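Local structure of nicotinate phosphoribosyltransferase (Porphyromonas gingivalis, 2IM5) at residues D9-K14 / F165-R170; R169-E174 / L334-G339. The protein probably catalyses the ATP-dependent joining of nicotinate and phosphoribosyl diphosphate to form nicotinate ribonucleotide, a step of NAD(+) biosynthesis. All coordinates share one frame; numbering follows the deposited sequence.

Contact 1 of 2, residues D9-K14 / F165-R170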
loop_
_atom_site.group_PDB
_atom_site.type_symbol
_atom_site.label_atom_id
_atom_site.label_comp_id
_atom_site.label_asym_id
_atom_site.label_seq_id
_atom_site.Cartn_x
_atom_site.Cartn_y
_atom_site.Cartn_z
ATOM N N ASP A 9 3.508 6.134 -12.183
ATOM C CA ASP A 9 4.261 4.967 -11.724
ATOM C C ASP A 9 4.291 5.026 -10.199
ATOM O O ASP A 9 5.285 5.423 -9.585
ATOM C CB ASP A 9 5.682 4.980 -12.306
ATOM C CG ASP A 9 6.454 3.697 -12.017
ATOM O OD1 ASP A 9 5.831 2.678 -11.654
ATOM O OD2 ASP A 9 7.694 3.701 -12.166
ATOM N N THR A 10 3.169 4.636 -9.603
ATOM C CA THR A 10 2.993 4.638 -8.158
ATOM C C THR A 10 1.772 3.771 -7.860
ATOM O O THR A 10 1.119 3.267 -8.784
ATOM C CB THR A 10 2.754 6.084 -7.643
ATOM O OG1 THR A 10 2.672 6.091 -6.212
ATOM C CG2 THR A 10 1.468 6.648 -8.221
ATOM N N ASP A 11 1.468 3.585 -6.579
ATOM C CA ASP A 11 0.319 2.776 -6.194
ATOM C C ASP A 11 -0.989 3.552 -6.217
ATOM O O ASP A 11 -1.023 4.747 -5.930
ATOM C CB ASP A 11 0.521 2.178 -4.805
ATOM C CG ASP A 11 1.483 1.012 -4.818
ATOM O OD1 ASP A 11 1.270 0.082 -5.619
ATOM O OD2 ASP A 11 2.444 1.025 -4.025
ATOM N N LEU A 12 -2.066 2.853 -6.559
ATOM C CA LEU A 12 -3.384 3.469 -6.616
ATOM C C LEU A 12 -3.746 4.174 -5.313
ATOM O O LEU A 12 -4.247 5.294 -5.325
ATOM C CB LEU A 12 -4.442 2.408 -6.915
ATOM C CG LEU A 12 -5.890 2.890 -6.767
ATOM C CD1 LEU A 12 -6.184 3.945 -7.830
ATOM C CD2 LEU A 12 -6.850 1.707 -6.899
ATOM N N TYR A 13 -3.473 3.526 -4.184
ATOM C CA TYR A 13 -3.840 4.106 -2.903
ATOM C C TYR A 13 -3.208 5.460 -2.614
ATOM O O TYR A 13 -3.728 6.220 -1.798
ATOM C CB TYR A 13 -3.566 3.112 -1.764
ATOM C CG TYR A 13 -2.122 2.981 -1.324
ATOM C CD1 TYR A 13 -1.565 3.878 -0.408
ATOM C CD2 TYR A 13 -1.325 1.934 -1.790
ATOM C CE1 TYR A 13 -0.254 3.728 0.037
ATOM C CE2 TYR A 13 -0.010 1.776 -1.353
ATOM C CZ TYR A 13 0.520 2.676 -0.436
ATOM O OH TYR A 13 1.817 2.514 0.017
ATOM N N LYS A 14 -2.100 5.776 -3.278
ATOM C CA LYS A 14 -1.458 7.066 -3.066
ATOM C C LYS A 14 -2.378 8.164 -3.602
ATOM O O LYS A 14 -2.503 9.232 -2.995
ATOM C CB LYS A 14 -0.093 7.111 -3.763
ATOM C CG LYS A 14 0.912 6.064 -3.246
ATOM C CD LYS A 14 1.670 6.498 -1.982
ATOM C CE LYS A 14 0.757 6.720 -0.773
ATOM N NZ LYS A 14 1.525 6.939 0.496
ATOM N N PHE A 165 0.509 -6.304 -6.336
ATOM C CA PHE A 165 0.809 -5.266 -5.341
ATOM C C PHE A 165 2.306 -5.228 -5.005
ATOM O O PHE A 165 2.652 -5.032 -3.841
ATOM C CB PHE A 165 0.101 -5.555 -4.002
ATOM C CG PHE A 165 -1.394 -5.415 -4.021
ATOM C CD1 PHE A 165 -2.067 -4.918 -5.129
ATOM C CD2 PHE A 165 -2.129 -5.759 -2.886
ATOM C CE1 PHE A 165 -3.458 -4.761 -5.110
ATOM C CE2 PHE A 165 -3.515 -5.609 -2.853
ATOM C CZ PHE A 165 -4.182 -5.109 -3.968
ATOM N N GLY A 166 3.200 -5.406 -5.969
ATOM C CA GLY A 166 4.611 -5.421 -5.598
ATOM C C GLY A 166 5.523 -4.285 -6.035
ATOM O O GLY A 166 6.743 -4.462 -6.098
ATOM N N MET A 167 4.956 -3.120 -6.317
ATOM C CA MET A 167 5.753 -1.989 -6.766
ATOM C C MET A 167 6.869 -1.518 -5.827
ATOM O O MET A 167 8.027 -1.424 -6.227
ATOM C CB MET A 167 4.833 -0.811 -7.100
ATOM C CG MET A 167 5.534 0.536 -7.124
ATOM S SD MET A 167 4.713 1.737 -8.184
ATOM C CE MET A 167 6.128 2.685 -8.703
ATOM N N ARG A 168 6.524 -1.226 -4.581
ATOM C CA ARG A 168 7.508 -0.730 -3.632
ATOM C C ARG A 168 8.799 -1.529 -3.483
ATOM O O ARG A 168 9.852 -0.949 -3.227
ATOM C CB ARG A 168 6.857 -0.536 -2.269
ATOM C CG ARG A 168 6.027 0.731 -2.201
ATOM C CD ARG A 168 5.235 0.799 -0.904
ATOM N NE ARG A 168 4.296 -0.312 -0.829
ATOM C CZ ARG A 168 3.550 -0.588 0.230
ATOM N NH1 ARG A 168 3.632 0.172 1.314
ATOM N NH2 ARG A 168 2.723 -1.626 0.203
ATOM N N ARG A 169 8.731 -2.847 -3.650
ATOM C CA ARG A 169 9.930 -3.672 -3.519
ATOM C C ARG A 169 10.339 -4.403 -4.791
ATOM O O ARG A 169 11.092 -5.372 -4.735
ATOM C CB ARG A 169 9.747 -4.681 -2.389
ATOM C CG ARG A 169 9.710 -4.016 -1.033
ATOM C CD ARG A 169 9.560 -5.012 0.088
ATOM N NE ARG A 169 9.469 -4.317 1.364
ATOM C CZ ARG A 169 9.365 -4.931 2.536
ATOM N NH1 ARG A 169 9.342 -6.258 2.588
ATOM N NH2 ARG A 169 9.282 -4.219 3.652
ATOM N N ARG A 170 9.843 -3.937 -5.933
ATOM C CA ARG A 170 10.176 -4.557 -7.208
ATOM C C ARG A 170 11.691 -4.501 -7.445
ATOM O O ARG A 170 12.373 -3.616 -6.921
ATOM C CB ARG A 170 9.456 -3.829 -8.340
ATOM C CG ARG A 170 9.925 -2.394 -8.559
ATOM C CD ARG A 170 9.027 -1.668 -9.555
ATOM N NE ARG A 170 9.470 -0.302 -9.823
ATOM C CZ ARG A 170 8.730 0.608 -10.450
ATOM N NH1 ARG A 170 7.509 0.292 -10.873
ATOM N NH2 ARG A 170 9.201 1.832 -10.644
HETATM O O HOH W 1 3.817 -1.251 -3.592
#
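Asp9, with CG anti to its backbone N (chi1 -172°), brings its carboxylate up to the guanidinium of Arg170, whose chain leaves the backbone with CG between N and the carbonyl carbon and then runs extended as far as NE. The two tips therefore meet head on. Arg170 NH1 bonds Asp9 OD1 at 3.0 Å, and Arg170 NH2 bonds Asp9 OD2 at 2.8 Å, the second bond nearly straight at 173°. This end-on grip, one nitrogen to each oxygen on the syn side, keeps carboxylate and guanidinium nearly coplanar and fixes the rotation of both; an arginine suits a buried aspartate here because it offers two parallel N-H groups to two acceptors. Arg170 NH1 also pairs with Glu176, and Asp9 OD1 with Asn196.

Between the two charged pairs lies Met167, a long, slim apolar chain whose SD rests 3.4 Å from Thr10 CA. Asp11, its OD1 hydrogen-bonded to Ser195 OG, meets Arg168 chiefly through a water. That water donates to Asp11 OD2 at 2.7 Å and accepts from Arg168 N at 2.9 Å and from Arg168 NE. The direct Asp11 OD2 to Arg168 NE pair is long, 3.9 Å, with the oxygen well out of the guanidinium plane, so it is a matter of charge alone. Tyr13 OH sits over one face of the same guanidinium, 3.2 Å from Arg168 NH1 without a hydrogen bond; Glu120 supplies the polar partner of both groups.

A type I turn, Met167 to Arg170, shapes the loop from strand 162-164 of the parallel sheet to helix 173-186. The contact joins the N-terminal domain to the barrel-like part characteristic of this family. It brings the start of helix 12-24 and the loop together beside helix 120-134, whose Thr121 touches Thr10, Met167 and Arg168.

Contact 2 of 2, residues R169-E174 / L334-G339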
loop_
_atom_site.group_PDB
_atom_site.type_symbol
_atom_site.label_atom_id
_atom_site.label_comp_id
_atom_site.label_asym_id
_atom_site.label_seq_id
_atom_site.Cartn_x
_atom_site.Cartn_y
_atom_site.Cartn_z
ATOM N N ARG A 169 8.731 -2.847 -3.650
ATOM C CA ARG A 169 9.930 -3.672 -3.519
ATOM C C ARG A 169 10.339 -4.403 -4.791
ATOM O O ARG A 169 11.092 -5.372 -4.735
ATOM C CB ARG A 169 9.747 -4.681 -2.389
ATOM C CG ARG A 169 9.710 -4.016 -1.033
ATOM C CD ARG A 169 9.560 -5.012 0.088
ATOM N NE ARG A 169 9.469 -4.317 1.364
ATOM C CZ ARG A 169 9.365 -4.931 2.536
ATOM N NH1 ARG A 169 9.342 -6.258 2.588
ATOM N NH2 ARG A 169 9.282 -4.219 3.652
ATOM N N ARG A 170 9.843 -3.937 -5.933
ATOM C CA ARG A 170 10.176 -4.557 -7.208
ATOM C C ARG A 170 11.691 -4.501 -7.445
ATOM O O ARG A 170 12.373 -3.616 -6.921
ATOM C CB ARG A 170 9.456 -3.829 -8.340
ATOM C CG ARG A 170 9.925 -2.394 -8.559
ATOM C CD ARG A 170 9.027 -1.668 -9.555
ATOM N NE ARG A 170 9.470 -0.302 -9.823
ATOM C CZ ARG A 170 8.730 0.608 -10.450
ATOM N NH1 ARG A 170 7.509 0.292 -10.873
ATOM N NH2 ARG A 170 9.201 1.832 -10.644
ATOM N N PHE A 171 12.213 -5.444 -8.226
ATOM C CA PHE A 171 13.637 -5.459 -8.538
ATOM C C PHE A 171 13.925 -4.216 -9.375
ATOM O O PHE A 171 14.932 -3.541 -9.183
ATOM C CB PHE A 171 14.005 -6.716 -9.337
ATOM C CG PHE A 171 15.480 -6.838 -9.632
ATOM C CD1 PHE A 171 16.347 -7.422 -8.709
ATOM C CD2 PHE A 171 16.004 -6.353 -10.823
ATOM C CE1 PHE A 171 17.715 -7.521 -8.977
ATOM C CE2 PHE A 171 17.369 -6.444 -11.100
ATOM C CZ PHE A 171 18.224 -7.030 -10.175
ATOM N N SER A 172 13.026 -3.924 -10.306
ATOM C CA SER A 172 13.144 -2.760 -11.180
ATOM C C SER A 172 11.818 -2.551 -11.908
ATOM O O SER A 172 10.960 -3.438 -11.918
ATOM C CB SER A 172 14.241 -2.976 -12.225
ATOM O OG SER A 172 13.916 -4.064 -13.072
ATOM N N LEU A 173 11.666 -1.382 -12.525
ATOM C CA LEU A 173 10.454 -1.063 -13.276
ATOM C C LEU A 173 10.345 -2.077 -14.416
ATOM O O LEU A 173 9.270 -2.608 -14.712
ATOM C CB LEU A 173 10.563 0.347 -13.874
ATOM C CG LEU A 173 9.310 1.140 -14.290
ATOM C CD1 LEU A 173 9.659 1.997 -15.505
ATOM C CD2 LEU A 173 8.145 0.231 -14.624
ATOM N N GLU A 174 11.480 -2.337 -15.049
ATOM C CA GLU A 174 11.561 -3.264 -16.167
ATOM C C GLU A 174 11.068 -4.654 -15.779
ATOM O O GLU A 174 10.332 -5.287 -16.528
ATOM C CB GLU A 174 13.002 -3.323 -16.670
ATOM C CG GLU A 174 13.226 -4.250 -17.838
ATOM C CD GLU A 174 14.612 -4.087 -18.416
ATOM O OE1 GLU A 174 15.593 -4.122 -17.637
ATOM O OE2 GLU A 174 14.719 -3.921 -19.647
ATOM N N LEU A 334 6.114 -11.737 -6.942
ATOM C CA LEU A 334 5.978 -11.528 -8.377
ATOM C C LEU A 334 6.964 -10.510 -8.938
ATOM O O LEU A 334 7.565 -10.736 -9.982
ATOM C CB LEU A 334 4.549 -11.064 -8.711
ATOM C CG LEU A 334 3.375 -12.001 -8.399
ATOM C CD1 LEU A 334 2.059 -11.331 -8.753
ATOM C CD2 LEU A 334 3.535 -13.292 -9.191
ATOM N N THR A 335 7.140 -9.393 -8.239
ATOM C CA THR A 335 8.007 -8.323 -8.729
ATOM C C THR A 335 9.481 -8.396 -8.346
ATOM O O THR A 335 10.286 -7.603 -8.828
ATOM C CB THR A 335 7.472 -6.961 -8.279
ATOM O OG1 THR A 335 7.565 -6.878 -6.852
ATOM C CG2 THR A 335 6.005 -6.798 -8.698
ATOM N N ASN A 336 9.836 -9.321 -7.466
ATOM C CA ASN A 336 11.229 -9.454 -7.080
ATOM C C ASN A 336 11.549 -10.915 -6.799
ATOM O O ASN A 336 11.712 -11.319 -5.649
ATOM C CB ASN A 336 11.541 -8.602 -5.849
ATOM C CG ASN A 336 13.021 -8.307 -5.718
ATOM O OD1 ASN A 336 13.863 -9.120 -6.121
ATOM N ND2 ASN A 336 13.352 -7.151 -5.145
ATOM N N ASP A 337 11.621 -11.696 -7.871
ATOM C CA ASP A 337 11.922 -13.126 -7.806
ATOM C C ASP A 337 12.726 -13.395 -9.082
ATOM O O ASP A 337 12.345 -14.202 -9.934
ATOM C CB ASP A 337 10.608 -13.917 -7.792
ATOM C CG ASP A 337 10.822 -15.416 -7.736
ATOM O OD1 ASP A 337 11.895 -15.854 -7.255
ATOM O OD2 ASP A 337 9.905 -16.159 -8.158
ATOM N N VAL A 338 13.846 -12.692 -9.196
ATOM C CA VAL A 338 14.698 -12.766 -10.372
ATOM C C VAL A 338 15.819 -13.799 -10.363
ATOM O O VAL A 338 16.670 -13.798 -11.260
ATOM C CB VAL A 338 15.312 -11.381 -10.653
ATOM C CG1 VAL A 338 14.202 -10.343 -10.783
ATOM C CG2 VAL A 338 16.270 -10.998 -9.535
ATOM N N GLY A 339 15.819 -14.676 -9.364
ATOM C CA GLY A 339 16.844 -15.698 -9.276
ATOM C C GLY A 339 18.225 -15.158 -8.940
ATOM O O GLY A 339 18.422 -13.946 -8.789
#
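The connection into helix 173-186 meets the exit from helix 332-335, with Arg169 to Phe171 lying against Thr335, Asn336 and Val338. Two hydrogen bonds run in opposite senses between the strips. Phe171 N donates to Thr335 O at 3.0 Å, using a carbonyl left at the end of the short helix, and the donor is tilted 30° from the carbonyl plane. The same oxygen is approached by Arg170 CA at 3.5 Å, a weaker C-H contact. In return Asn336 ND2 donates a hydrogen bond to Arg169 O at 2.9 Å, nearly along the C=O axis and close to the plane of its own amide.

Asn336, the first residue to leave helical geometry, carries CG anti to its backbone N (chi1 -159°), which brings ND2 to the end of the Arg169 carbonyl. Asparagine suits the place because its short side chain offers N-H groups to a backbone acceptor; ND2 also bonds Tyr132 OH. Asn336 OD1 is buried with no polar partner and lies instead at the edge of the Phe171 ring, 4.0 Å from CD1, with amide and ring planes about perpendicular (89°).

Apolar contact completes the joint. Val338 packs along Phe171, with CG1 beside CB and CG and CG2 beside CD1 and CE1, at 3.7 Å from Phe171 CD1. Branching at CB lets one valine touch both places. Thr335 CB packs 3.7 Å from Arg170 CB. The broad flat Phe171 ring can stack on Tyr132 while its flank packs on Val338; Pro139 touches Phe171 and Val338.

Ser172 takes the N-cap position, its OG bonded to Val175 N. The contact joins the connections after the neighbouring parallel strands 162-164 and 325-330, the second by way of helix 332-335, an arrangement consistent with the barrel-like alpha/beta architecture of this family.

Both contacts are largely buried, but contact 1 lies about 7 Å from the centre of the chain and contact 2 about 17 Å, measured between centres. They share Arg169 and Arg170 of the loop before helix 173-186. Contact 1 ties that loop to the N-terminal segment by charged side chains and a bridging water; contact 2 ties it to the end of helix 332-335 and the loop beyond it, mostly by backbone carbonyls, an amide and apolar groups. A probable hydrogen bond between Thr335 OG1 and Gly166 O, 2.7 Å, joins 334-339 directly to 165-170, and Leu173 packs on Asp9.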